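Local coordinates for protein phage related exonuclease (PDB 3K93) that probably degrades DNA as a phage-related exonuclease of the PD-(D/E)XK nuclease superfamily, to which lambda exonuclease also belongs, at residues Q140-G143 and Y144-L147; T61-G64 and N65-E69; R207-A210 and A211-Y215; I194-N198 and E199-K203. One frame throughout, in Å; residues are numbered along the deposited sequence. Where two conformers were deposited one is given.

Interaction 1: Q140-G143 and Y144-L147; sequences QMQG and YMWL
Four consecutive i to i+4 bonds, running from Y144 N to Q140 O through to L147 N to G143 O, join Q140-G143 to Y144-L147 as successive turns of helix 137-148. Within that turn Q140 and Y144 leave the helix side by side and point the same way. With CG of Q140 anti to the backbone N (chi1 -178°) and the chain extended beyond it, the amide is carried along the phenol until NE2 of Q140 donates to OH of Y144 at 3.1 Å. The bond is bent (141° at the hydrogen), its acceptor tilted out of the amide plane. Below it the aliphatic part packs on the ring, Q140 CG lying 3.7 Å from Y144 CE2, and the carbonyl O of Q140 sits over one face toward the rim. At its other end the amide accepts from K113 NZ through OE1, which fixes its rotation. The selenomethionine M141 folds back along the chain; its CE is 3.9 Å from CD2 of Y144 and its SE lies at the ring edge, 5.5 Å from the centroid, a Met-aromatic contact. Another selenomethionine, M145, brings CE to 3.5 Å from OE1 of Q142, whose amide is itself held by D197 N and Q195 O. Strand 108-114 lies against the Q140-Y144 side, where Q140, M141 and Y144 all touch the sodium ligand D111. A glutamine and a tyrosine spaced one helical turn apart beside the metal site are consistent with the QxxxY motif of RecB-like nucleases within the PD-(D/E)XK superfamily.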
loop_
_atom_site.group_PDB
_atom_site.type_symbol
_atom_site.label_atom_id
_atom_site.label_comp_id
_atom_site.label_asym_id
_atom_site.label_seq_id
_atom_site.Cartn_x
_atom_site.Cartn_y
_atom_site.Cartn_z
ATOM N N GLN A 140 -22.615 7.332 -4.550
ATOM C CA GLN A 140 -22.962 7.193 -5.961
ATOM C C GLN A 140 -24.476 7.046 -6.124
ATOM O O GLN A 140 -25.065 7.645 -7.036
ATOM C CB GLN A 140 -22.252 5.988 -6.560
ATOM C CG GLN A 140 -22.482 5.726 -8.048
ATOM C CD GLN A 140 -21.972 4.369 -8.517
ATOM O OE1 GLN A 140 -21.700 3.487 -7.704
ATOM N NE2 GLN A 140 -21.887 4.183 -9.844
HETATM N N MSE A 141 -25.101 6.236 -5.259
HETATM C CA MSE A 141 -26.546 6.000 -5.371
HETATM C C MSE A 141 -27.295 7.283 -5.037
HETATM O O MSE A 141 -28.363 7.517 -5.608
HETATM C CB MSE A 141 -27.037 4.872 -4.425
HETATM C CG MSE A 141 -26.621 3.433 -4.720
HETATM SE SE MSE A 141 -26.910 2.954 -6.531
HETATM C CE MSE A 141 -25.106 3.160 -7.055
ATOM N N GLN A 142 -26.765 8.097 -4.103
ATOM C CA GLN A 142 -27.444 9.342 -3.741
ATOM C C GLN A 142 -27.442 10.281 -4.937
ATOM O O GLN A 142 -28.423 10.975 -5.173
ATOM C CB GLN A 142 -26.817 10.037 -2.550
ATOM C CG GLN A 142 -26.863 9.246 -1.286
ATOM C CD GLN A 142 -28.238 9.152 -0.658
ATOM O OE1 GLN A 142 -29.193 9.836 -1.065
ATOM N NE2 GLN A 142 -28.338 8.320 0.362
ATOM N N GLY A 143 -26.351 10.260 -5.692
ATOM C CA GLY A 143 -26.230 11.034 -6.909
ATOM C C GLY A 143 -27.214 10.575 -7.963
ATOM O O GLY A 143 -27.855 11.418 -8.599
ATOM N N TYR A 144 -27.382 9.252 -8.145
ATOM C CA TYR A 144 -28.401 8.795 -9.097
ATOM C C TYR A 144 -29.822 9.105 -8.627
ATOM O O TYR A 144 -30.701 9.417 -9.443
ATOM C CB TYR A 144 -28.294 7.295 -9.362
ATOM C CG TYR A 144 -27.016 6.805 -10.042
ATOM C CD1 TYR A 144 -26.391 7.548 -11.017
ATOM C CD2 TYR A 144 -26.491 5.547 -9.751
ATOM C CE1 TYR A 144 -25.263 7.111 -11.657
ATOM C CE2 TYR A 144 -25.330 5.089 -10.393
ATOM C CZ TYR A 144 -24.730 5.885 -11.356
ATOM O OH TYR A 144 -23.585 5.492 -12.016
HETATM N N MSE A 145 -30.089 8.967 -7.333
HETATM C CA MSE A 145 -31.430 9.233 -6.827
HETATM C C MSE A 145 -31.779 10.716 -7.028
HETATM O O MSE A 145 -32.934 11.072 -7.276
HETATM C CB MSE A 145 -31.566 8.838 -5.354
HETATM C CG MSE A 145 -31.674 7.355 -5.142
HETATM SE SE MSE A 145 -32.030 6.854 -3.315
HETATM C CE MSE A 145 -30.221 6.804 -2.556
ATOM N N TRP A 146 -30.772 11.569 -6.922
ATOM C CA TRP A 146 -30.937 13.004 -7.145
ATOM C C TRP A 146 -31.285 13.260 -8.612
ATOM O O TRP A 146 -32.274 13.884 -8.895
ATOM C CB TRP A 146 -29.656 13.732 -6.784
ATOM C CG TRP A 146 -29.762 15.160 -6.817
ATOM C CD1 TRP A 146 -30.917 15.922 -6.835
ATOM C CD2 TRP A 146 -28.686 16.071 -6.801
ATOM N NE1 TRP A 146 -30.601 17.242 -6.839
ATOM C CE2 TRP A 146 -29.236 17.367 -6.823
ATOM C CE3 TRP A 146 -27.296 15.922 -6.777
ATOM C CZ2 TRP A 146 -28.453 18.497 -6.803
ATOM C CZ3 TRP A 146 -26.525 17.029 -6.753
ATOM C CH2 TRP A 146 -27.092 18.311 -6.773
ATOM N N LEU A 147 -30.506 12.679 -9.520
ATOM C CA LEU A 147 -30.699 12.882 -10.940
ATOM C C LEU A 147 -31.969 12.270 -11.468
ATOM O O LEU A 147 -32.507 12.768 -12.447
ATOM C CB LEU A 147 -29.510 12.333 -11.734
ATOM C CG LEU A 147 -28.207 13.101 -11.666
ATOM C CD1 LEU A 147 -27.066 12.257 -12.213
ATOM C CD2 LEU A 147 -28.306 14.424 -12.459
#

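Interaction 2: T61-G64 and N65-E69; sequences TQKG and NELEE
K63 and L67, one turn apart, illustrate how a helical segment can separate its polar and apolar duties. The lysine is fully extended, CG anti to the backbone N (chi1 178°), and the leucine crosses it at a slant, setting its methyl CD1 against the shaft, 3.8 Å from both CG and CE of K63. Beyond the leucine, NZ of K63 is gripped by four oxygens, the carbonyls of S115, W116 and F160 and the hydroxyl of T162, and L67 also packs on F160. The backbone carries three i to i+4 bonds: N65 N to T61 O, E66 N to Q62 O, and the last, L67 N to K63 O at 2.9 Å, already bent (138° at the hydrogen). There the ladder falters, for L67 has phi -105° and E68 N, though 3.2 Å from G64 O, meets it at too poor an angle to bond; a weak hydrogen bond of 3.5 Å from E68 N to N65 O takes its place. This is the joint between helix 59-66 and helix 68-79. It leaves the side chain of E68 about 6 Å from the bound sodium ion, a placement consistent with the acidic residue that many PD-(D/E)XK nucleases contribute to the active site from an N-terminal helix. Among the remaining polar groups, OE1 of E66 accepts from N165 ND2, while the chain of E66 stays extended and its CG packs 3.5 Å from the carbonyl O of Q62. At the start of the segment OG1 of T61 donates to the carbonyl O of N58.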
loop_
_atom_site.group_PDB
_atom_site.type_symbol
_atom_site.label_atom_id
_atom_site.label_comp_id
_atom_site.label_asym_id
_atom_site.label_seq_id
_atom_site.Cartn_x
_atom_site.Cartn_y
_atom_site.Cartn_z
ATOM N N THR A 61 -12.997 -4.099 -14.312
ATOM C CA THR A 61 -14.023 -3.264 -14.942
ATOM C C THR A 61 -14.496 -3.895 -16.272
ATOM O O THR A 61 -15.667 -3.787 -16.616
ATOM C CB THR A 61 -13.515 -1.802 -15.204
ATOM O OG1 THR A 61 -12.456 -1.845 -16.145
ATOM C CG2 THR A 61 -13.004 -1.120 -13.905
ATOM N N GLN A 62 -13.612 -4.542 -17.019
ATOM C CA GLN A 62 -14.051 -5.206 -18.234
ATOM C C GLN A 62 -15.026 -6.351 -17.936
ATOM O O GLN A 62 -15.947 -6.576 -18.717
ATOM C CB GLN A 62 -12.872 -5.702 -19.071
ATOM C CG GLN A 62 -13.230 -6.047 -20.552
ATOM C CD GLN A 62 -14.226 -5.068 -21.216
ATOM O OE1 GLN A 62 -15.198 -5.501 -21.830
ATOM N NE2 GLN A 62 -13.976 -3.756 -21.100
ATOM N N LYS A 63 -14.868 -7.051 -16.810
ATOM C CA LYS A 63 -15.818 -8.131 -16.467
ATOM C C LYS A 63 -17.233 -7.581 -16.335
ATOM O O LYS A 63 -18.190 -8.148 -16.893
ATOM C CB LYS A 63 -15.416 -8.876 -15.195
ATOM C CG LYS A 63 -16.378 -9.985 -14.756
ATOM C CD LYS A 63 -15.883 -10.735 -13.553
ATOM C CE LYS A 63 -16.852 -11.820 -13.081
ATOM N NZ LYS A 63 -16.320 -12.717 -11.976
ATOM N N GLY A 64 -17.363 -6.464 -15.625
ATOM C CA GLY A 64 -18.667 -5.803 -15.454
ATOM C C GLY A 64 -19.270 -5.382 -16.777
ATOM O O GLY A 64 -20.461 -5.453 -16.962
ATOM N N ASN A 65 -18.445 -4.950 -17.708
ATOM C CA ASN A 65 -18.949 -4.562 -19.015
ATOM C C ASN A 65 -19.460 -5.757 -19.780
ATOM O O ASN A 65 -20.535 -5.699 -20.314
ATOM C CB ASN A 65 -17.884 -3.840 -19.832
ATOM C CG ASN A 65 -17.591 -2.439 -19.305
ATOM O OD1 ASN A 65 -18.477 -1.774 -18.725
ATOM N ND2 ASN A 65 -16.338 -1.964 -19.527
ATOM N N GLU A 66 -18.691 -6.840 -19.801
ATOM C CA GLU A 66 -19.103 -8.051 -20.495
ATOM C C GLU A 66 -20.329 -8.704 -19.917
ATOM O O GLU A 66 -21.124 -9.255 -20.669
ATOM C CB GLU A 66 -17.966 -9.058 -20.602
ATOM C CG GLU A 66 -16.837 -8.507 -21.477
ATOM C CD GLU A 66 -15.710 -9.499 -21.791
ATOM O OE1 GLU A 66 -15.843 -10.721 -21.487
ATOM O OE2 GLU A 66 -14.687 -9.019 -22.367
ATOM N N LEU A 67 -20.528 -8.612 -18.615
ATOM C CA LEU A 67 -21.598 -9.382 -17.970
ATOM C C LEU A 67 -22.773 -8.471 -17.601
ATOM O O LEU A 67 -23.696 -8.871 -16.877
ATOM C CB LEU A 67 -21.078 -10.128 -16.754
ATOM C CG LEU A 67 -20.001 -11.182 -17.041
ATOM C CD1 LEU A 67 -19.551 -11.783 -15.728
ATOM C CD2 LEU A 67 -20.490 -12.280 -18.001
ATOM N N GLU A 68 -22.759 -7.265 -18.144
ATOM C CA GLU A 68 -23.728 -6.235 -17.772
ATOM C C GLU A 68 -25.139 -6.683 -18.007
ATOM O O GLU A 68 -25.991 -6.496 -17.138
ATOM C CB GLU A 68 -23.484 -4.975 -18.575
ATOM C CG GLU A 68 -24.279 -3.777 -18.113
ATOM C CD GLU A 68 -23.938 -2.581 -18.968
ATOM O OE1 GLU A 68 -24.338 -2.578 -20.176
ATOM O OE2 GLU A 68 -23.242 -1.678 -18.442
ATOM N N GLU A 69 -25.365 -7.294 -19.168
ATOM C CA GLU A 69 -26.694 -7.792 -19.542
ATOM C C GLU A 69 -27.158 -8.900 -18.595
ATOM O O GLU A 69 -28.250 -8.812 -18.048
ATOM C CB GLU A 69 -26.801 -8.206 -21.039
ATOM C CG GLU A 69 -25.509 -8.094 -21.898
#

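Interaction 3: R207-A210 and A211-Y215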
loop_
_atom_site.group_PDB
_atom_site.type_symbol
_atom_site.label_atom_id
_atom_site.label_comp_id
_atom_site.label_asym_id
_atom_site.label_seq_id
_atom_site.Cartn_x
_atom_site.Cartn_y
_atom_site.Cartn_z
ATOM N N ARG A 207 -19.780 19.933 -1.458
ATOM C CA ARG A 207 -18.482 19.393 -1.817
ATOM C C ARG A 207 -18.150 19.574 -3.313
ATOM O O ARG A 207 -17.006 19.899 -3.652
ATOM C CB ARG A 207 -18.387 17.896 -1.487
ATOM C CG ARG A 207 -18.586 17.469 0.006
ATOM C CD ARG A 207 -18.155 18.515 1.043
ATOM N NE ARG A 207 -16.728 18.654 1.081
ATOM C CZ ARG A 207 -16.038 19.649 1.644
ATOM N NH1 ARG A 207 -16.614 20.676 2.263
ATOM N NH2 ARG A 207 -14.718 19.594 1.565
ATOM N N VAL A 208 -19.129 19.347 -4.194
ATOM C CA VAL A 208 -18.889 19.525 -5.619
ATOM C C VAL A 208 -18.645 21.018 -5.931
ATOM O O VAL A 208 -17.768 21.360 -6.703
ATOM C CB VAL A 208 -20.001 18.976 -6.456
ATOM C CG1 VAL A 208 -19.905 19.488 -7.918
ATOM C CG2 VAL A 208 -20.006 17.437 -6.391
ATOM N N SER A 209 -19.393 21.888 -5.288
ATOM C CA SER A 209 -19.233 23.307 -5.486
ATOM C C SER A 209 -17.838 23.782 -5.069
ATOM O O SER A 209 -17.223 24.565 -5.777
ATOM C CB SER A 209 -20.277 24.037 -4.681
ATOM O OG SER A 209 -20.107 25.413 -4.870
ATOM N N ALA A 210 -17.331 23.275 -3.955
ATOM C CA ALA A 210 -15.983 23.596 -3.537
ATOM C C ALA A 210 -14.976 23.005 -4.560
ATOM O O ALA A 210 -14.020 23.693 -4.972
ATOM C CB ALA A 210 -15.716 23.060 -2.134
ATOM N N ALA A 211 -15.219 21.773 -5.008
ATOM C CA ALA A 211 -14.372 21.150 -6.038
ATOM C C ALA A 211 -14.319 21.956 -7.332
ATOM O O ALA A 211 -13.262 22.073 -7.925
ATOM C CB ALA A 211 -14.809 19.665 -6.330
ATOM N N GLN A 212 -15.446 22.514 -7.762
ATOM C CA GLN A 212 -15.499 23.279 -9.015
ATOM C C GLN A 212 -14.684 24.581 -8.888
ATOM O O GLN A 212 -14.021 24.993 -9.856
ATOM C CB GLN A 212 -16.951 23.636 -9.381
ATOM C CG GLN A 212 -17.837 22.419 -9.741
ATOM C CD GLN A 212 -19.301 22.781 -9.878
ATOM O OE1 GLN A 212 -19.802 23.669 -9.175
ATOM N NE2 GLN A 212 -19.997 22.125 -10.805
ATOM N N LYS A 213 -14.733 25.221 -7.713
ATOM C CA LYS A 213 -13.932 26.403 -7.492
ATOM C C LYS A 213 -12.456 26.064 -7.529
ATOM O O LYS A 213 -11.698 26.783 -8.149
ATOM C CB LYS A 213 -14.287 27.121 -6.195
ATOM C CG LYS A 213 -15.677 27.761 -6.237
ATOM C CD LYS A 213 -16.006 28.563 -4.943
ATOM C CE LYS A 213 -17.511 28.998 -4.888
ATOM N NZ LYS A 213 -17.730 30.272 -5.584
ATOM N N TYR A 214 -12.049 24.987 -6.867
ATOM C CA TYR A 214 -10.656 24.556 -6.908
ATOM C C TYR A 214 -10.226 24.213 -8.342
ATOM O O TYR A 214 -9.209 24.686 -8.833
ATOM C CB TYR A 214 -10.431 23.360 -5.947
ATOM C CG TYR A 214 -9.007 22.894 -5.893
ATOM C CD1 TYR A 214 -7.993 23.718 -5.438
ATOM C CD2 TYR A 214 -8.672 21.600 -6.258
ATOM C CE1 TYR A 214 -6.664 23.282 -5.417
ATOM C CE2 TYR A 214 -7.359 21.152 -6.213
ATOM C CZ TYR A 214 -6.375 21.995 -5.817
ATOM O OH TYR A 214 -5.114 21.510 -5.788
ATOM N N TYR A 215 -11.032 23.416 -9.020
ATOM C CA TYR A 215 -10.806 23.097 -10.437
ATOM C C TYR A 215 -10.574 24.358 -11.284
ATOM O O TYR A 215 -9.621 24.409 -12.061
ATOM C CB TYR A 215 -12.014 22.277 -10.959
ATOM C CG TYR A 215 -12.072 21.953 -12.456
ATOM C CD1 TYR A 215 -12.605 22.857 -13.362
ATOM C CD2 TYR A 215 -11.603 20.729 -12.950
ATOM C CE1 TYR A 215 -12.664 22.555 -14.748
ATOM C CE2 TYR A 215 -11.673 20.412 -14.320
ATOM C CZ TYR A 215 -12.225 21.329 -15.205
ATOM O OH TYR A 215 -12.316 21.045 -16.529
#
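V208 and Q212 make the main side-chain contact here, crossing at a slant one turn apart. CG of Q212 is anti to its own carbonyl carbon (chi1 -67°), which sends the chain back toward the preceding turn: CG of Q212 lies 3.2 Å from the carbonyl O of V208, and the amide carbon CD is 3.9 Å from the methyl CG1 of V208. That same carbonyl accepts from Q212 N at 2.8 Å, and the CG of Q212 simply packs against it. The methyl of A211 sits 3.4 Å from V208 O, and K213 lays its CG 3.6 Å from S209 O before its end turns outward. Bonds from A211 N to R207 O and from Y214 N to A210 O continue the alpha-helical ladder of helix 198-221, the long C-terminal helix. In the next shell, NE2 of Q212 donates to the carbonyls of L8 and E93, which position the amide, while V208 packs on L15, I18 and F94 and R207 reaches K32 O through NH2. A211, Y214 and Y215 meet V41 of helix 35-50, and Y215 OH bonds to D48. Farther out still, the hydroxyl of Y214 is hydrogen-bonded to R42 NE of its own chain and to D126 OD2 of the second subunit, bringing this helix into an interface of the three-chain assembly.

Interaction 4: I194-N198 and E199-K203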
loop_
_atom_site.group_PDB
_atom_site.type_symbol
_atom_site.label_atom_id
_atom_site.label_comp_id
_atom_site.label_asym_id
_atom_site.label_seq_id
_atom_site.Cartn_x
_atom_site.Cartn_y
_atom_site.Cartn_z
ATOM N N ILE A 194 -30.142 1.455 -0.123
ATOM C CA ILE A 194 -29.745 2.787 0.323
ATOM C C ILE A 194 -30.974 3.705 0.238
ATOM O O ILE A 194 -31.562 3.820 -0.833
ATOM C CB ILE A 194 -28.624 3.369 -0.589
ATOM C CG1 ILE A 194 -27.427 2.405 -0.715
ATOM C CG2 ILE A 194 -28.146 4.697 -0.042
ATOM C CD1 ILE A 194 -26.598 2.245 0.567
ATOM N N GLN A 195 -31.368 4.334 1.356
ATOM C CA GLN A 195 -32.481 5.271 1.358
ATOM C C GLN A 195 -31.979 6.635 0.869
ATOM O O GLN A 195 -30.868 7.005 1.177
ATOM C CB GLN A 195 -33.083 5.436 2.772
ATOM C CG GLN A 195 -33.698 4.172 3.396
ATOM C CD GLN A 195 -34.748 3.541 2.498
ATOM O OE1 GLN A 195 -35.469 4.243 1.784
ATOM N NE2 GLN A 195 -34.822 2.219 2.508
ATOM N N ARG A 196 -32.804 7.364 0.113
ATOM C CA ARG A 196 -32.489 8.749 -0.294
ATOM C C ARG A 196 -32.229 9.547 0.962
ATOM O O ARG A 196 -32.933 9.389 1.915
ATOM C CB ARG A 196 -33.675 9.366 -1.014
ATOM C CG ARG A 196 -33.460 10.795 -1.461
ATOM C CD ARG A 196 -34.746 11.412 -1.931
ATOM N NE ARG A 196 -34.470 12.721 -2.523
ATOM C CZ ARG A 196 -34.197 12.946 -3.805
ATOM N NH1 ARG A 196 -34.213 11.974 -4.713
ATOM N NH2 ARG A 196 -33.949 14.193 -4.198
ATOM N N ASP A 197 -31.204 10.378 0.975
ATOM C CA ASP A 197 -30.895 11.167 2.159
ATOM C C ASP A 197 -30.580 12.550 1.680
ATOM O O ASP A 197 -29.467 12.804 1.206
ATOM C CB ASP A 197 -29.714 10.548 2.910
ATOM C CG ASP A 197 -29.257 11.376 4.119
ATOM O OD1 ASP A 197 -29.674 12.551 4.283
ATOM O OD2 ASP A 197 -28.438 10.831 4.898
ATOM N N ASN A 198 -31.578 13.441 1.793
ATOM C CA ASN A 198 -31.475 14.827 1.290
ATOM C C ASN A 198 -30.362 15.648 1.929
ATOM O O ASN A 198 -29.827 16.539 1.291
ATOM C CB ASN A 198 -32.824 15.572 1.407
ATOM C CG ASN A 198 -33.907 14.954 0.520
ATOM O OD1 ASN A 198 -33.634 14.497 -0.588
ATOM N ND2 ASN A 198 -35.125 14.907 1.021
ATOM N N GLU A 199 -30.010 15.348 3.176
ATOM C CA GLU A 199 -28.839 15.980 3.799
ATOM C C GLU A 199 -27.547 15.551 3.113
ATOM O O GLU A 199 -26.640 16.359 2.953
ATOM C CB GLU A 199 -28.770 15.701 5.311
ATOM C CG GLU A 199 -29.747 16.593 6.125
ATOM C CD GLU A 199 -29.647 16.356 7.634
ATOM O OE1 GLU A 199 -28.725 15.601 8.056
ATOM O OE2 GLU A 199 -30.483 16.911 8.387
ATOM N N LEU A 200 -27.475 14.289 2.707
ATOM C CA LEU A 200 -26.342 13.807 1.936
ATOM C C LEU A 200 -26.301 14.425 0.538
ATOM O O LEU A 200 -25.218 14.723 0.041
ATOM C CB LEU A 200 -26.356 12.288 1.813
ATOM C CG LEU A 200 -25.102 11.572 2.300
ATOM C CD1 LEU A 200 -24.703 12.153 3.710
ATOM C CD2 LEU A 200 -25.352 10.006 2.359
ATOM N N ILE A 201 -27.465 14.617 -0.089
ATOM C CA ILE A 201 -27.510 15.242 -1.397
ATOM C C ILE A 201 -27.019 16.691 -1.266
ATOM O O ILE A 201 -26.245 17.140 -2.080
ATOM C CB ILE A 201 -28.893 15.137 -2.084
ATOM C CG1 ILE A 201 -29.195 13.645 -2.412
ATOM C CG2 ILE A 201 -28.933 16.052 -3.374
ATOM C CD1 ILE A 201 -30.698 13.248 -2.488
ATOM N N ASP A 202 -27.432 17.383 -0.215
ATOM C CA ASP A 202 -26.913 18.721 0.072
ATOM C C ASP A 202 -25.408 18.735 0.291
ATOM O O ASP A 202 -24.750 19.632 -0.153
ATOM C CB ASP A 202 -27.600 19.327 1.288
ATOM C CG ASP A 202 -29.010 19.727 1.008
ATOM O OD1 ASP A 202 -29.338 19.962 -0.162
ATOM O OD2 ASP A 202 -29.804 19.802 1.969
ATOM N N LYS A 203 -24.883 17.738 0.976
ATOM C CA LYS A 203 -23.432 17.551 1.126
ATOM C C LYS A 203 -22.733 17.375 -0.249
ATOM O O LYS A 203 -21.711 18.000 -0.508
ATOM C CB LYS A 203 -23.170 16.337 2.042
ATOM C CG LYS A 203 -21.708 16.133 2.534
ATOM C CD LYS A 203 -21.612 15.063 3.693
#
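In both R196 (chi1 179°) and D197 (176°) CG stands opposite the backbone N, and this sets up the contact between the end of the loop and the first turn of the helix. For D197 it brings the carboxylate to the opening amides, so that OD1 accepts from E199 N at 3.0 Å and from L200 N at 3.2 Å. Both bonds are weak, the first strongly bent (121°), yet together they make D197 the N-cap of the helix. The carbonyl O of D197 takes I201 N in the regular i to i+4 manner, and CB of L200 packs 3.8 Å from the carboxylate carbon CG of D197. The extended R196 crosses I201 at about a right angle; the methyl CD1 of I201 lies over one face of the guanidinium, 3.8 Å from CZ and displaced toward the rim. NE of R196 donates to a lone pair of N198 OD1 at 2.8 Å, which ties the guanidinium to the head of the helix and steadies its face against I201. Its NH1 turns to C150 O and, weakly, to M145 O. N198, pointing the same way as I201, also brings OD1 to 3.7 Å from the isoleucine CD1. The cap follows strand 189-195, outermost in its sheet within this chain and paired antiparallel with strand 152-158, and starts helix 198-221; I194 packs on helix 137-148, and I201 meets W146 of that same helix.

Overall arrangement
Along the chain the four contacts come in series, each local to its own turn, so none encloses or crosses another. Interaction 2 comes first, at the joint between helices 59-66 and 68-79. Interaction 1 follows on helix 137-148, its centre about 21 Å away. Strand 152-158 and later elements then lead to interaction 4, where strand 189-195 passes into helix 198-221, and interaction 3 lies farther along that helix. Interactions 1 and 4 touch, with centres about 9 Å apart, tying helix 137-148 to the sheet edge and the C-terminal helix. Interactions 2 and 3 lie on opposite sides of the chain's centre, about 32 Å between centres.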